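Local coordinates for protein pullulanase (Bacillus acidopullulyticus, PDB 2WAN) that hydrolyses the alpha-1,6-glucosidic linkages of pullulan and related branched polysaccharides, using a catalytic domain of the alpha-amylase type, at residues R831-T834 / A835-K839; K634-N637 / E638-I642; Q809-D812 / V813-F817; A447-M451 / K452-K456. All coordinates share one frame; numbering follows the deposited sequence. Where two conformers were deposited one is given.

Contact 1: residues R831-T834 / A835-K839. With SO4 (sulfate ion), chain J; SO4 (sulfate ion), chain L.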
loop_
_atom_site.group_PDB
_atom_site.type_symbol
_atom_site.label_atom_id
_atom_site.label_comp_id
_atom_site.label_asym_id
_atom_site.label_seq_id
_atom_site.Cartn_x
_atom_site.Cartn_y
_atom_site.Cartn_z
ATOM N N ARG A 831 12.794 8.454 -20.950
ATOM C CA ARG A 831 11.603 8.720 -20.150
ATOM C C ARG A 831 10.365 8.745 -21.050
ATOM O O ARG A 831 9.486 9.612 -20.921
ATOM C CB ARG A 831 11.760 10.060 -19.422
ATOM C CG ARG A 831 12.907 10.043 -18.410
ATOM C CD ARG A 831 13.025 11.391 -17.715
ATOM N NE ARG A 831 13.827 12.341 -18.477
ATOM C CZ ARG A 831 13.381 13.424 -19.106
ATOM N NH1 ARG A 831 12.081 13.744 -19.128
ATOM N NH2 ARG A 831 14.253 14.201 -19.731
ATOM N N MET A 832 10.290 7.782 -21.968
ATOM C CA MET A 832 9.057 7.628 -22.771
ATOM C C MET A 832 7.854 7.396 -21.853
ATOM O O MET A 832 7.995 6.835 -20.751
ATOM C CB MET A 832 9.226 6.515 -23.809
ATOM C CG MET A 832 10.224 6.893 -24.850
ATOM S SD MET A 832 10.397 5.644 -26.138
ATOM C CE MET A 832 11.966 4.879 -25.685
ATOM N N THR A 833 6.677 7.856 -22.281
ATOM C CA THR A 833 5.515 7.873 -21.380
ATOM C C THR A 833 4.431 6.830 -21.716
ATOM O O THR A 833 3.526 6.589 -20.904
ATOM C CB THR A 833 4.855 9.276 -21.321
ATOM O OG1 THR A 833 4.366 9.625 -22.620
ATOM C CG2 THR A 833 5.853 10.367 -20.829
ATOM N N THR A 834 4.525 6.208 -22.884
ATOM C CA THR A 834 3.572 5.162 -23.265
ATOM C C THR A 834 4.267 3.897 -23.754
ATOM O O THR A 834 5.419 3.935 -24.234
ATOM C CB THR A 834 2.595 5.635 -24.368
ATOM O OG1 THR A 834 3.294 5.729 -25.615
ATOM C CG2 THR A 834 1.988 7.006 -24.019
ATOM N N ALA A 835 3.549 2.785 -23.635
ATOM C CA ALA A 835 3.999 1.502 -24.169
ATOM C C ALA A 835 4.225 1.575 -25.676
ATOM O O ALA A 835 5.211 1.040 -26.166
ATOM C CB ALA A 835 3.011 0.411 -23.832
ATOM N N ASP A 836 3.313 2.214 -26.415
ATOM C CA ASP A 836 3.498 2.350 -27.864
ATOM C C ASP A 836 4.781 3.094 -28.254
ATOM O O ASP A 836 5.463 2.659 -29.171
ATOM C CB ASP A 836 2.285 3.005 -28.534
ATOM C CG ASP A 836 1.025 2.156 -28.442
ATOM O OD1 ASP A 836 1.099 0.946 -28.150
ATOM O OD2 ASP A 836 -0.068 2.722 -28.661
ATOM N N GLN A 837 5.115 4.194 -27.565
ATOM C CA GLN A 837 6.375 4.886 -27.823
ATOM C C GLN A 837 7.543 3.937 -27.638
ATOM O O GLN A 837 8.464 3.950 -28.442
ATOM C CB GLN A 837 6.612 6.053 -26.859
ATOM C CG GLN A 837 6.095 7.384 -27.286
ATOM C CD GLN A 837 6.551 8.461 -26.320
ATOM O OE1 GLN A 837 6.536 8.264 -25.103
ATOM N NE2 GLN A 837 6.982 9.590 -26.855
ATOM N N ILE A 838 7.531 3.162 -26.547
ATOM C CA ILE A 838 8.659 2.250 -26.267
ATOM C C ILE A 838 8.769 1.173 -27.362
ATOM O O ILE A 838 9.863 0.883 -27.868
ATOM C CB ILE A 838 8.550 1.622 -24.854
ATOM C CG1 ILE A 838 8.622 2.725 -23.774
ATOM C CG2 ILE A 838 9.623 0.544 -24.651
ATOM C CD1 ILE A 838 8.218 2.274 -22.342
ATOM N N LYS A 839 7.638 0.592 -27.759
ATOM C CA LYS A 839 7.657 -0.428 -28.814
ATOM C C LYS A 839 8.138 0.175 -30.142
ATOM O O LYS A 839 8.818 -0.485 -30.924
ATOM C CB LYS A 839 6.273 -1.067 -28.962
ATOM C CG LYS A 839 5.850 -1.891 -27.747
ATOM C CD LYS A 839 4.350 -2.170 -27.771
ATOM C CE LYS A 839 3.843 -2.626 -26.413
ATOM N NZ LYS A 839 4.083 -4.068 -26.153
HETATM S S SO4 J . 11.895 17.138 -20.381
HETATM O O1 SO4 J . 11.330 17.964 -21.446
HETATM O O2 SO4 J . 12.070 17.951 -19.166
HETATM O O3 SO4 J . 13.229 16.657 -20.804
HETATM O O4 SO4 J . 10.955 16.038 -20.081
HETATM S S SO4 L . 7.962 10.255 -30.410
HETATM O O1 SO4 L . 8.232 11.662 -30.094
HETATM O O2 SO4 L . 6.610 9.914 -29.950
HETATM O O3 SO4 L . 8.958 9.414 -29.758
HETATM O O4 SO4 L . 8.034 10.026 -31.852
#

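Contact 2: residues K634-N637 / E638-I642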
loop_
_atom_site.group_PDB
_atom_site.type_symbol
_atom_site.label_atom_id
_atom_site.label_comp_id
_atom_site.label_asym_id
_atom_site.label_seq_id
_atom_site.Cartn_x
_atom_site.Cartn_y
_atom_site.Cartn_z
ATOM N N LYS A 634 -9.755 5.572 -6.252
ATOM C CA LYS A 634 -10.390 6.797 -5.740
ATOM C C LYS A 634 -9.369 7.830 -5.277
ATOM O O LYS A 634 -9.543 9.032 -5.516
ATOM C CB LYS A 634 -11.375 6.502 -4.618
ATOM C CG LYS A 634 -12.658 5.841 -5.071
ATOM C CD LYS A 634 -13.580 5.638 -3.876
ATOM C CE LYS A 634 -14.960 5.186 -4.309
ATOM N NZ LYS A 634 -15.798 4.977 -3.095
ATOM N N ILE A 635 -8.322 7.365 -4.590
ATOM C CA ILE A 635 -7.226 8.248 -4.198
ATOM C C ILE A 635 -6.640 8.923 -5.435
ATOM O O ILE A 635 -6.500 10.157 -5.481
ATOM C CB ILE A 635 -6.131 7.486 -3.412
ATOM C CG1 ILE A 635 -6.649 7.119 -2.013
ATOM C CG2 ILE A 635 -4.804 8.316 -3.346
ATOM C CD1 ILE A 635 -5.745 6.158 -1.241
ATOM N N SER A 636 -6.294 8.121 -6.440
ATOM C CA SER A 636 -5.715 8.647 -7.678
ATOM C C SER A 636 -6.655 9.654 -8.351
ATOM O O SER A 636 -6.247 10.766 -8.698
ATOM C CB SER A 636 -5.370 7.487 -8.633
ATOM O OG SER A 636 -4.862 7.990 -9.857
ATOM N N ASN A 637 -7.924 9.284 -8.509
ATOM C CA ASN A 637 -8.891 10.176 -9.154
ATOM C C ASN A 637 -9.084 11.506 -8.415
ATOM O O ASN A 637 -9.122 12.563 -9.043
ATOM C CB ASN A 637 -10.225 9.452 -9.378
ATOM C CG ASN A 637 -10.129 8.354 -10.437
ATOM O OD1 ASN A 637 -9.142 8.256 -11.163
ATOM N ND2 ASN A 637 -11.152 7.514 -10.514
ATOM N N GLU A 638 -9.212 11.455 -7.090
ATOM C CA GLU A 638 -9.401 12.677 -6.301
ATOM C C GLU A 638 -8.175 13.577 -6.355
ATOM O O GLU A 638 -8.289 14.787 -6.601
ATOM C CB GLU A 638 -9.753 12.362 -4.844
ATOM C CG GLU A 638 -11.159 11.810 -4.664
ATOM C CD GLU A 638 -11.641 11.830 -3.226
ATOM O OE1 GLU A 638 -10.956 12.401 -2.337
ATOM O OE2 GLU A 638 -12.727 11.257 -2.993
ATOM N N LEU A 639 -6.995 12.989 -6.148
ATOM C CA LEU A 639 -5.793 13.807 -6.155
ATOM C C LEU A 639 -5.446 14.340 -7.551
ATOM O O LEU A 639 -4.996 15.488 -7.667
ATOM C CB LEU A 639 -4.608 13.089 -5.503
ATOM C CG LEU A 639 -4.835 12.766 -4.022
ATOM C CD1 LEU A 639 -3.626 12.007 -3.505
ATOM C CD2 LEU A 639 -5.115 14.029 -3.172
ATOM N N HIS A 640 -5.677 13.545 -8.600
ATOM C CA HIS A 640 -5.367 14.011 -9.968
ATOM C C HIS A 640 -6.344 15.099 -10.430
ATOM O O HIS A 640 -6.022 15.911 -11.292
ATOM C CB HIS A 640 -5.305 12.854 -10.979
ATOM C CG HIS A 640 -4.121 11.945 -10.786
ATOM N ND1 HIS A 640 -2.844 12.412 -10.557
ATOM C CD2 HIS A 640 -4.030 10.593 -10.794
ATOM C CE1 HIS A 640 -2.016 11.384 -10.430
ATOM N NE2 HIS A 640 -2.711 10.269 -10.577
ATOM N N ALA A 641 -7.532 15.115 -9.839
ATOM C CA ALA A 641 -8.473 16.218 -10.075
ATOM C C ALA A 641 -7.955 17.549 -9.525
ATOM O O ALA A 641 -8.246 18.611 -10.084
ATOM C CB ALA A 641 -9.861 15.885 -9.498
ATOM N N ILE A 642 -7.195 17.492 -8.433
ATOM C CA ILE A 642 -6.551 18.680 -7.870
ATOM C C ILE A 642 -5.365 19.063 -8.764
ATOM O O ILE A 642 -5.229 20.215 -9.175
ATOM C CB ILE A 642 -6.096 18.413 -6.420
ATOM C CG1 ILE A 642 -7.323 18.260 -5.514
ATOM C CG2 ILE A 642 -5.143 19.528 -5.892
ATOM C CD1 ILE A 642 -7.031 17.548 -4.247
#

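Contact 3: residues Q809-D812 / V813-F817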
loop_
_atom_site.group_PDB
_atom_site.type_symbol
_atom_site.label_atom_id
_atom_site.label_comp_id
_atom_site.label_asym_id
_atom_site.label_seq_id
_atom_site.Cartn_x
_atom_site.Cartn_y
_atom_site.Cartn_z
ATOM N N GLN A 809 34.935 10.493 0.925
ATOM C CA GLN A 809 35.689 9.269 0.647
ATOM C C GLN A 809 35.370 8.698 -0.731
ATOM O O GLN A 809 36.263 8.166 -1.421
ATOM C CB GLN A 809 35.360 8.228 1.715
ATOM C CG GLN A 809 36.111 6.894 1.525
ATOM C CD GLN A 809 35.978 5.974 2.714
ATOM O OE1 GLN A 809 35.081 6.125 3.550
ATOM N NE2 GLN A 809 36.881 4.999 2.801
ATOM N N PHE A 810 34.088 8.778 -1.110
ATOM C CA PHE A 810 33.629 8.190 -2.360
ATOM C C PHE A 810 33.065 9.222 -3.318
ATOM O O PHE A 810 32.057 8.984 -3.975
ATOM C CB PHE A 810 32.644 7.045 -2.085
ATOM C CG PHE A 810 33.260 5.911 -1.272
ATOM C CD1 PHE A 810 34.237 5.095 -1.835
ATOM C CD2 PHE A 810 32.895 5.707 0.060
ATOM C CE1 PHE A 810 34.830 4.055 -1.088
ATOM C CE2 PHE A 810 33.482 4.680 0.829
ATOM C CZ PHE A 810 34.452 3.857 0.252
ATOM N N LYS A 811 33.752 10.359 -3.405
ATOM C CA LYS A 811 33.308 11.453 -4.259
ATOM C C LYS A 811 33.205 11.028 -5.727
ATOM O O LYS A 811 32.322 11.492 -6.440
ATOM C CB LYS A 811 34.215 12.678 -4.106
ATOM C CG LYS A 811 33.653 13.954 -4.758
ATOM C CD LYS A 811 32.369 14.412 -4.046
ATOM C CE LYS A 811 31.564 15.393 -4.857
ATOM N NZ LYS A 811 32.344 16.463 -5.487
ATOM N N ASP A 812 34.096 10.146 -6.186
ATOM C CA ASP A 812 33.987 9.662 -7.568
ATOM C C ASP A 812 32.665 8.902 -7.785
ATOM O O ASP A 812 32.026 9.038 -8.834
ATOM C CB ASP A 812 35.172 8.739 -7.929
ATOM C CG ASP A 812 36.449 9.491 -8.190
ATOM O OD1 ASP A 812 36.401 10.719 -8.401
ATOM O OD2 ASP A 812 37.526 8.826 -8.176
ATOM N N VAL A 813 32.255 8.099 -6.799
ATOM C CA VAL A 813 30.971 7.402 -6.871
ATOM C C VAL A 813 29.819 8.412 -6.892
ATOM O O VAL A 813 28.930 8.336 -7.743
ATOM C CB VAL A 813 30.759 6.465 -5.681
ATOM C CG1 VAL A 813 29.361 5.801 -5.778
ATOM C CG2 VAL A 813 31.896 5.416 -5.638
ATOM N N PHE A 814 29.870 9.387 -5.991
ATOM C CA PHE A 814 28.863 10.459 -5.982
ATOM C C PHE A 814 28.776 11.149 -7.352
ATOM O O PHE A 814 27.672 11.373 -7.885
ATOM C CB PHE A 814 29.178 11.480 -4.866
ATOM C CG PHE A 814 28.168 12.584 -4.756
ATOM C CD1 PHE A 814 28.197 13.676 -5.628
ATOM C CD2 PHE A 814 27.170 12.514 -3.793
ATOM C CE1 PHE A 814 27.236 14.699 -5.540
ATOM C CE2 PHE A 814 26.219 13.545 -3.687
ATOM C CZ PHE A 814 26.262 14.633 -4.579
ATOM N N ASP A 815 29.929 11.491 -7.919
ATOM C CA ASP A 815 29.980 12.133 -9.235
ATOM C C ASP A 815 29.437 11.252 -10.370
ATOM O O ASP A 815 28.781 11.741 -11.298
ATOM C CB ASP A 815 31.407 12.570 -9.531
ATOM C CG ASP A 815 31.856 13.747 -8.651
ATOM O OD1 ASP A 815 31.011 14.410 -7.988
ATOM O OD2 ASP A 815 33.071 14.013 -8.641
ATOM N N TYR A 816 29.714 9.955 -10.295
ATOM C CA TYR A 816 29.170 9.010 -11.274
ATOM C C TYR A 816 27.646 8.966 -11.201
ATOM O O TYR A 816 26.966 9.060 -12.232
ATOM C CB TYR A 816 29.780 7.620 -11.076
ATOM C CG TYR A 816 29.395 6.641 -12.167
ATOM C CD1 TYR A 816 28.236 5.868 -12.069
ATOM C CD2 TYR A 816 30.211 6.476 -13.290
ATOM C CE1 TYR A 816 27.873 4.983 -13.078
ATOM C CE2 TYR A 816 29.872 5.584 -14.301
ATOM C CZ TYR A 816 28.710 4.829 -14.188
ATOM O OH TYR A 816 28.355 3.951 -15.184
ATOM N N PHE A 817 27.106 8.794 -9.992
ATOM C CA PHE A 817 25.644 8.859 -9.804
ATOM C C PHE A 817 25.072 10.169 -10.351
ATOM O O PHE A 817 24.097 10.149 -11.095
ATOM C CB PHE A 817 25.260 8.741 -8.334
ATOM C CG PHE A 817 25.165 7.324 -7.810
ATOM C CD1 PHE A 817 26.289 6.479 -7.811
ATOM C CD2 PHE A 817 23.988 6.867 -7.224
ATOM C CE1 PHE A 817 26.218 5.194 -7.277
ATOM C CE2 PHE A 817 23.918 5.575 -6.669
ATOM C CZ PHE A 817 25.046 4.740 -6.707
HETATM O O HOH W 1 34.102 16.334 -7.483
HETATM O O HOH W 2 34.886 12.551 -9.993
#

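Contact 4: residues A447-M451 / K452-K456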
loop_
_atom_site.group_PDB
_atom_site.type_symbol
_atom_site.label_atom_id
_atom_site.label_comp_id
_atom_site.label_asym_id
_atom_site.label_seq_id
_atom_site.Cartn_x
_atom_site.Cartn_y
_atom_site.Cartn_z
ATOM N N ALA A 447 27.301 14.328 13.554
ATOM C CA ALA A 447 28.102 15.498 13.911
ATOM C C ALA A 447 28.853 16.099 12.721
ATOM O O ALA A 447 29.207 17.292 12.739
ATOM C CB ALA A 447 29.102 15.133 15.002
ATOM N N ASN A 448 29.102 15.279 11.696
ATOM C CA ASN A 448 29.832 15.735 10.514
ATOM C C ASN A 448 28.947 16.316 9.384
ATOM O O ASN A 448 29.448 16.619 8.312
ATOM C CB ASN A 448 30.773 14.622 9.983
ATOM C CG ASN A 448 30.038 13.434 9.343
ATOM O OD1 ASN A 448 28.893 13.535 8.895
ATOM N ND2 ASN A 448 30.750 12.301 9.242
ATOM N N SER A 449 27.650 16.481 9.646
ATOM C CA SER A 449 26.684 16.789 8.566
ATOM C C SER A 449 26.735 18.242 8.102
ATOM O O SER A 449 26.257 18.556 7.012
ATOM C CB SER A 449 25.243 16.434 8.985
ATOM O OG SER A 449 24.708 17.472 9.798
ATOM N N GLY A 450 27.306 19.124 8.929
ATOM C CA GLY A 450 27.362 20.560 8.615
ATOM C C GLY A 450 26.074 21.350 8.794
ATOM O O GLY A 450 26.063 22.578 8.604
ATOM N N MET A 451 25.004 20.644 9.143
ATOM C CA MET A 451 23.698 21.250 9.408
ATOM C C MET A 451 23.536 21.476 10.907
ATOM O O MET A 451 23.923 20.619 11.723
ATOM C CB MET A 451 22.592 20.350 8.846
ATOM C CG MET A 451 22.442 20.492 7.324
ATOM S SD MET A 451 21.520 19.174 6.527
ATOM C CE MET A 451 22.750 17.860 6.512
ATOM N N LYS A 452 22.957 22.625 11.261
ATOM C CA LYS A 452 22.764 23.014 12.674
ATOM C C LYS A 452 21.594 22.292 13.334
ATOM O O LYS A 452 21.690 21.826 14.471
ATOM C CB LYS A 452 22.547 24.536 12.776
ATOM C CG LYS A 452 23.808 25.363 12.534
ATOM C CD LYS A 452 23.507 26.862 12.658
ATOM C CE LYS A 452 24.776 27.705 12.520
ATOM N NZ LYS A 452 25.308 27.703 11.123
ATOM N N ASN A 453 20.482 22.185 12.609
ATOM C CA ASN A 453 19.251 21.595 13.158
ATOM C C ASN A 453 19.292 20.091 12.999
ATOM O O ASN A 453 18.512 19.507 12.247
ATOM C CB ASN A 453 18.018 22.171 12.438
ATOM C CG ASN A 453 17.803 23.643 12.761
ATOM O OD1 ASN A 453 17.320 23.974 13.841
ATOM N ND2 ASN A 453 18.153 24.528 11.825
ATOM N N LYS A 454 20.224 19.464 13.706
ATOM C CA LYS A 454 20.523 18.053 13.474
ATOM C C LYS A 454 19.359 17.150 13.837
ATOM O O LYS A 454 18.809 17.232 14.939
ATOM C CB LYS A 454 21.791 17.645 14.219
ATOM C CG LYS A 454 23.010 18.312 13.645
ATOM C CD LYS A 454 24.275 17.718 14.256
ATOM C CE LYS A 454 25.471 18.565 13.939
ATOM N NZ LYS A 454 25.826 18.444 12.525
ATOM N N GLY A 455 18.959 16.333 12.861
ATOM C CA GLY A 455 17.860 15.383 13.005
ATOM C C GLY A 455 16.466 15.981 12.844
ATOM O O GLY A 455 15.471 15.300 13.133
ATOM N N LYS A 456 16.387 17.213 12.332
ATOM C CA LYS A 456 15.135 17.992 12.322
ATOM C C LYS A 456 14.674 18.406 10.922
ATOM O O LYS A 456 15.486 18.497 10.004
ATOM C CB LYS A 456 15.303 19.267 13.159
ATOM C CG LYS A 456 15.782 18.995 14.604
ATOM C CD LYS A 456 14.671 18.360 15.455
ATOM C CE LYS A 456 15.117 18.259 16.930
ATOM N NZ LYS A 456 14.078 17.589 17.748
HETATM O O HOH W 3 28.107 19.868 11.727
HETATM O O HOH W 4 26.081 24.982 9.942
#

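Contact 1: residues R831-T834 / A835-K839
The amide oxygen of Q837 reaches back past the start of its own helix to take the backbone N-H of T833, with T833 N 2.9 Å from Q837 OE1. The donor lies almost straight beyond the amide oxygen, at a C=O...N angle of 176°. Q837 can span this gap because its chain runs extended beyond CG (chi2 -173°). The other end of the same amide is also held: NE2 donates to the oxygen O2 of a bound sulfate at 3.1 Å, and to N861 of the chain. With both ends engaged, the rotation of the amide is fixed.

T834 supplies the companion bond. Its OG1 stands between the backbone N and the carbonyl carbon (chi1 72°), facing the first turn, and receives Q837 N at 3.1 Å. A threonine suits this place because its short hydroxyl can reach a first-turn amide, the standard role of an N-cap residue. The T834 carbonyl opens the regular pattern, accepting I838 N at 3.2 Å.

Under these polar links M832 is buried. Its CB lies 3.8 Å from I838 CG1, while SD rests 3.5 Å from Q837 O. R831 turns away to a second sulfate (both probably from the crystallisation liquor), NH1 meeting O4 at 2.7 Å and NH2 meeting O3, with D432 as a salt-bridge partner.

Here is a threonine N-cap, with the glutamine three residues on bonded to the backbone N-H just before the cap; it begins helix 835-841, on the way from the catalytic barrel to the C-terminal beta domain.

Contact 2: residues K634-N637 / E638-I642
L639 and I635, four residues apart on helix 629-642, lie side by side and point the same way, into the layer between helices and strands of a (beta/alpha)8 barrel. Their helix links barrel strands 618-621 and 647-650 in a beta-alpha-beta unit. From L639, CB passes 3.5 Å from I635 O, and CG comes slightly closer, 3.4 Å from I635 O. CG is anti to the carbonyl carbon (chi1 -62°), which carries the branch back along the helix until CD1 meets I635 CG2 at 3.9 Å. Beyond its helical neighbour, L639 packs on F619 and L648 of the two strands, while I635 reaches F621 and helix 597-614. Branched aliphatic residues suit this interface, where L639 and I635 meet mostly hydrophobic side chains.

The neighbouring positions are polar at their tips but answered elsewhere. S636, buried, bonds through OG to the carbonyl of L674, and H640 NE2 makes a weak bond to that of G675; both therefore tie the helix to the loop before strand 677-679. E638 lies on the more open flank, its CG 3.3 Å from K634 O and its OE1 bonded to N608, whereas K634 extends to Q600.

Backbone bonds are straight at first, with L639 N 3.0 Å from I635 O at 168°, and become less so further along, where A641 N meets N637 O at 3.1 Å with an N-H...O angle of only 143°.

Contact 3: residues Q809-D812 / V813-F817
V813 sits over the carbonyl of F810, its CB 3.3 Å from F810 O, and its CG2 branch meets F810 CB at 4.0 Å. Both side chains are buried against L783 and helix 753-769, a place suited to a compact branched residue beside an aromatic one.

F814 follows, closing the first helical turn with F814 N 3.0 Å from F810 O. Its ring leans away into helix 474-481, and K811 CE lies 3.9 Å from F814 CD1, approaching the ring obliquely; K807 makes a cation-pi contact with the same ring.

D815 turns to the polar flank. K811 has CG anti to its backbone N (chi1 -169°) and bends at chi2 and chi4, which swings its amine to a long salt bridge, NZ to D815 OD1 at 3.5 Å. One water joins K811 NZ to D815 OD2, and another joins D815 OD2 to D812 OD1, so the two carboxylates share a solvent molecule that probably softens their mutual repulsion.

Y816 continues the helix through Y816 N to D812 O at 2.9 Å.

The result is the start of an amphipathic helix: an i to i+4 lysine-aspartate pair on the watered flank, with hydrophobic residues packing helix 811-826 against neighbouring helices of the catalytic barrel domain.

Contact 4: residues A447-M451 / K452-K456
The amine of K454 folds back over the preceding turn and donates to M451 O at 3.0 Å, with a weaker bond to S449 OG at 3.1 Å and another to the carbonyl of D446. The chain reaches it extended as far as CE, then bends at chi4 (-71°), bringing NZ among these oxygens. A lysine serves well here, since its amine can bond to several oxygens of an irregular loop at once; with a water added, its three hydrogens are shared among four acceptors.

This is the closely held side. S449 OG also receives M451 N at 3.3 Å and is bonded to S444 O, while the M451 side chain is buried against F443 and T465.

The outer side relies on water. One molecule touches K454 NZ at 2.8 Å and A447 O at 3.0 Å; a second spans G450 O and K452 NZ, the exposed lysine having no direct polar contact across the turn. G450 takes positive phi, which glycine adopts without strain.

S449 thus forms an ST turn with M451, to which K454 NZ ties across; an inverse gamma turn at N453 and a type II turn from N453 to K456 follow, in the long surface loop between helices 440-444 and 474-481 of the barrel domain.

Contacts 2 and 3 belong to helices of the catalytic barrel domain, and each turns aliphatic or aromatic residues inward while leaving charged ones outside; contact 2 is the more central, and contact 3 lies farther out, with water-bridged carboxylates. Contact 1 follows helix 811-826 of contact 3: a threonine hydroxyl caps a helix N-H and a glutamine amide binds the backbone before it. Contact 4 lies in a loop without regular helix or strand, where a lysine amine and waters gather carbonyls. Contacts 1 and 4 are peripheral and partly buried, through M832 and I838 and through S449 and M451. Between centres, contacts 3 and 4 are about 22 Å apart, contacts 1 and 4 about 42 Å.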